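PDB 2QFZ: TBC1 domain family member 22A from Homo sapiens, which probably acts through its TBC domain as a GTPase-activating protein for Rab family proteins, and also forms homodimers and binds 14-3-3 proteins. Local coordinates for residues Q107-P117 with Y146-T155. Residues are numbered along the deposited sequence; the frame is centred on the assembly and turned at random.
Sequences QIHIDIPRMSP and YVQGINDLVT
The end of helix 102-111 and the turn after it run beside the loop 146-149 and the first turns of helix 150-162, pairing I108 with Y146 and P117 with T155; the CA atoms of I112 and N151 are 7.1 Å apart. Y146, with CG anti to its backbone N (chi1 173°), turns one ring face to I108, whose CG1 lies over the ring centre, 3.7 Å from the centroid, in a CH-pi contact. The phenol OH donates to the anti lone pair of D111 OD2 at 2.6 Å, at the ring edge. A phenylalanine in place of Y146 would keep the apolar face for I108 but would probably leave D111 without this donor and freer to turn. D111 OD1 lies 3.3 Å from R114 NH1, well out of the guanidinium plane, so the salt bridge rests on charge without a directed N-H; Q148 NE2 approaches the guanidinium edge. These are the IxxDxxR and YxQ motifs of TBC domains; R114 and Q148 lie close, consistent with the dual fingers of relatives. M115, an unbranched thioether, fills space beside the helix: SD accepts a weak hydrogen bond from N151 ND2 (3.3 Å), and the chi3 bend (-95°) carries CE to N151 O and toward T155 OG1. N151 OD1 accepts from N of G149 (2.8 Å), a glycine because phi 114° would jam a side chain against the preceding carbonyl. One water joins S116 O, D152 OD1 and T155 OG1; R256 and N252 hold D152 OD2. I112 and N151 rest on L134 of helix 124-140, P117 and T155 on L260 of helix 260-270.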
loop_
_atom_site.group_PDB
_atom_site.type_symbol
_atom_site.label_atom_id
_atom_site.label_comp_id
_atom_site.label_asym_id
_atom_site.label_seq_id
_atom_site.Cartn_x
_atom_site.Cartn_y
_atom_site.Cartn_z
ATOM N N GLN A 107 12.080 10.260 15.476
ATOM C CA GLN A 107 12.047 9.935 14.044
ATOM C C GLN A 107 10.623 10.055 13.456
ATOM O O GLN A 107 10.424 10.652 12.373
ATOM C CB GLN A 107 12.635 8.541 13.792
ATOM C CG GLN A 107 14.172 8.463 13.900
ATOM C CD GLN A 107 14.710 7.109 13.463
ATOM O OE1 GLN A 107 14.957 6.879 12.268
ATOM N NE2 GLN A 107 14.871 6.194 14.424
ATOM N N ILE A 108 9.624 9.525 14.172
ATOM C CA ILE A 108 8.227 9.546 13.685
ATOM C C ILE A 108 7.671 10.977 13.665
ATOM O O ILE A 108 6.950 11.343 12.734
ATOM C CB ILE A 108 7.293 8.595 14.507
ATOM C CG1 ILE A 108 7.720 7.141 14.333
ATOM C CG2 ILE A 108 5.805 8.819 14.143
ATOM C CD1 ILE A 108 7.251 6.177 15.470
ATOM N N HIS A 109 8.035 11.780 14.670
ATOM C CA HIS A 109 7.584 13.196 14.780
ATOM C C HIS A 109 8.130 14.080 13.668
ATOM O O HIS A 109 7.518 15.081 13.307
ATOM C CB HIS A 109 8.002 13.789 16.144
ATOM C CG HIS A 109 7.160 14.952 16.603
ATOM N ND1 HIS A 109 6.506 15.802 15.734
ATOM C CD2 HIS A 109 6.886 15.412 17.850
ATOM C CE1 HIS A 109 5.860 16.727 16.422
ATOM N NE2 HIS A 109 6.070 16.511 17.709
ATOM N N ILE A 110 9.286 13.719 13.119
ATOM C CA ILE A 110 9.887 14.471 12.015
ATOM C C ILE A 110 9.271 14.129 10.660
ATOM O O ILE A 110 9.042 15.011 9.825
ATOM C CB ILE A 110 11.401 14.223 11.964
ATOM C CG1 ILE A 110 12.070 14.932 13.156
ATOM C CG2 ILE A 110 12.002 14.710 10.628
ATOM C CD1 ILE A 110 13.402 14.309 13.568
ATOM N N ASP A 111 9.017 12.848 10.445
ATOM C CA ASP A 111 8.478 12.352 9.177
ATOM C C ASP A 111 6.996 12.621 9.003
ATOM O O ASP A 111 6.597 13.094 7.947
ATOM C CB ASP A 111 8.707 10.846 9.043
ATOM C CG ASP A 111 10.191 10.482 8.873
ATOM O OD1 ASP A 111 11.033 11.398 8.666
ATOM O OD2 ASP A 111 10.495 9.277 8.967
ATOM N N ILE A 112 6.185 12.311 10.022
ATOM C CA ILE A 112 4.728 12.396 9.858
ATOM C C ILE A 112 4.309 13.778 9.411
ATOM O O ILE A 112 3.684 13.894 8.361
ATOM C CB ILE A 112 3.888 11.893 11.107
ATOM C CG1 ILE A 112 4.091 10.399 11.334
ATOM C CG2 ILE A 112 2.392 12.221 10.948
ATOM C CD1 ILE A 112 4.634 9.640 10.166
ATOM N N PRO A 113 4.658 14.838 10.188
ATOM C CA PRO A 113 4.299 16.222 9.812
ATOM C C PRO A 113 4.564 16.684 8.383
ATOM O O PRO A 113 3.859 17.567 7.913
ATOM C CB PRO A 113 5.097 17.053 10.805
ATOM C CG PRO A 113 5.046 16.219 12.045
ATOM C CD PRO A 113 5.321 14.825 11.504
ATOM N N ARG A 114 5.527 16.091 7.691
ATOM C CA ARG A 114 5.886 16.527 6.335
ATOM C C ARG A 114 5.553 15.490 5.257
ATOM O O ARG A 114 6.060 15.590 4.127
ATOM C CB ARG A 114 7.398 16.843 6.217
ATOM C CG ARG A 114 8.183 17.190 7.512
ATOM C CD ARG A 114 9.682 16.789 7.375
ATOM N NE ARG A 114 9.806 15.428 6.848
ATOM C CZ ARG A 114 10.952 14.775 6.636
ATOM N NH1 ARG A 114 10.898 13.532 6.120
ATOM N NH2 ARG A 114 12.137 15.330 6.942
ATOM N N MET A 115 4.732 14.491 5.581
ATOM C CA MET A 115 4.388 13.464 4.589
ATOM C C MET A 115 3.155 13.895 3.768
ATOM O O MET A 115 2.497 14.885 4.075
ATOM C CB MET A 115 4.204 12.079 5.256
ATOM C CG MET A 115 2.872 11.842 5.903
ATOM S SD MET A 115 2.844 10.352 6.922
ATOM C CE MET A 115 2.173 9.167 5.745
ATOM N N SER A 116 2.877 13.141 2.709
ATOM C CA SER A 116 1.787 13.428 1.791
ATOM C C SER A 116 0.613 12.475 2.079
ATOM O O SER A 116 0.834 11.369 2.583
ATOM C CB SER A 116 2.304 13.292 0.341
ATOM O OG SER A 116 1.296 12.830 -0.545
ATOM N N PRO A 117 -0.640 12.891 1.773
ATOM C CA PRO A 117 -1.104 14.195 1.278
ATOM C C PRO A 117 -1.274 15.224 2.394
ATOM O O PRO A 117 -1.830 14.910 3.452
ATOM C CB PRO A 117 -2.448 13.854 0.625
ATOM C CG PRO A 117 -2.526 12.314 0.654
ATOM C CD PRO A 117 -1.759 11.937 1.829
ATOM N N TYR A 146 10.998 1.601 13.749
ATOM C CA TYR A 146 10.439 2.496 12.760
ATOM C C TYR A 146 11.402 2.634 11.593
ATOM O O TYR A 146 12.566 2.954 11.789
ATOM C CB TYR A 146 10.143 3.874 13.347
ATOM C CG TYR A 146 9.722 4.859 12.285
ATOM C CD1 TYR A 146 8.528 4.695 11.602
ATOM C CD2 TYR A 146 10.519 5.947 11.955
ATOM C CE1 TYR A 146 8.147 5.571 10.593
ATOM C CE2 TYR A 146 10.152 6.810 10.975
ATOM C CZ TYR A 146 8.956 6.630 10.297
ATOM O OH TYR A 146 8.567 7.519 9.308
ATOM N N VAL A 147 10.916 2.380 10.384
ATOM C CA VAL A 147 11.716 2.635 9.161
ATOM C C VAL A 147 10.945 3.637 8.298
ATOM O O VAL A 147 9.823 3.374 7.969
ATOM C CB VAL A 147 11.949 1.316 8.376
ATOM C CG1 VAL A 147 12.944 1.517 7.220
ATOM C CG2 VAL A 147 12.439 0.228 9.308
ATOM N N GLN A 148 11.522 4.779 7.922
ATOM C CA GLN A 148 10.766 5.703 7.038
ATOM C C GLN A 148 10.299 4.984 5.764
ATOM O O GLN A 148 11.046 4.190 5.178
ATOM C CB GLN A 148 11.572 6.955 6.675
ATOM C CG GLN A 148 10.705 8.055 6.047
ATOM C CD GLN A 148 11.498 9.338 5.733
ATOM O OE1 GLN A 148 12.564 9.585 6.320
ATOM N NE2 GLN A 148 10.972 10.155 4.807
ATOM N N GLY A 149 9.056 5.247 5.354
ATOM C CA GLY A 149 8.393 4.445 4.304
ATOM C C GLY A 149 7.190 3.668 4.838
ATOM O O GLY A 149 6.112 3.646 4.206
ATOM N N ILE A 150 7.345 3.037 6.007
ATOM C CA ILE A 150 6.190 2.394 6.648
ATOM C C ILE A 150 5.084 3.414 6.982
ATOM O O ILE A 150 3.920 3.069 6.955
ATOM C CB ILE A 150 6.536 1.628 7.921
ATOM C CG1 ILE A 150 7.535 0.530 7.642
ATOM C CG2 ILE A 150 5.261 0.986 8.550
ATOM C CD1 ILE A 150 7.800 -0.320 8.864
ATOM N N ASN A 151 5.443 4.662 7.271
ATOM C CA ASN A 151 4.447 5.718 7.523
ATOM C C ASN A 151 3.441 5.908 6.379
ATOM O O ASN A 151 2.266 6.159 6.625
ATOM C CB ASN A 151 5.167 7.063 7.872
ATOM C CG ASN A 151 6.027 7.587 6.738
ATOM O OD1 ASN A 151 6.983 6.942 6.321
ATOM N ND2 ASN A 151 5.672 8.760 6.218
ATOM N N ASP A 152 3.903 5.779 5.128
ATOM C CA ASP A 152 3.016 5.838 3.939
ATOM C C ASP A 152 1.982 4.685 3.888
ATOM O O ASP A 152 0.830 4.856 3.436
ATOM C CB ASP A 152 3.840 5.763 2.634
ATOM C CG ASP A 152 4.262 7.135 2.087
ATOM O OD1 ASP A 152 3.664 8.179 2.459
ATOM O OD2 ASP A 152 5.191 7.146 1.231
ATOM N N LEU A 153 2.380 3.517 4.330
ATOM C CA LEU A 153 1.473 2.376 4.273
ATOM C C LEU A 153 0.255 2.528 5.205
ATOM O O LEU A 153 -0.728 1.804 5.050
ATOM C CB LEU A 153 2.234 1.069 4.518
ATOM C CG LEU A 153 3.512 0.895 3.700
ATOM C CD1 LEU A 153 4.117 -0.430 3.999
ATOM C CD2 LEU A 153 3.334 1.055 2.237
ATOM N N VAL A 154 0.297 3.488 6.140
ATOM C CA VAL A 154 -0.858 3.795 6.994
ATOM C C VAL A 154 -1.983 4.451 6.177
ATOM O O VAL A 154 -3.151 4.184 6.400
ATOM C CB VAL A 154 -0.485 4.776 8.176
ATOM C CG1 VAL A 154 -1.745 5.126 9.032
ATOM C CG2 VAL A 154 0.617 4.206 9.062
ATOM N N THR A 155 -1.613 5.328 5.244
ATOM C CA THR A 155 -2.581 6.248 4.593
ATOM C C THR A 155 -3.734 5.587 3.812
ATOM O O THR A 155 -4.868 6.009 3.937
ATOM C CB THR A 155 -1.828 7.285 3.692
ATOM O OG1 THR A 155 -0.731 7.828 4.440
ATOM C CG2 THR A 155 -2.749 8.407 3.196
HETATM O O HOH W 1 0.871 8.653 2.484
HETATM O O HOH W 2 4.668 10.508 2.443
#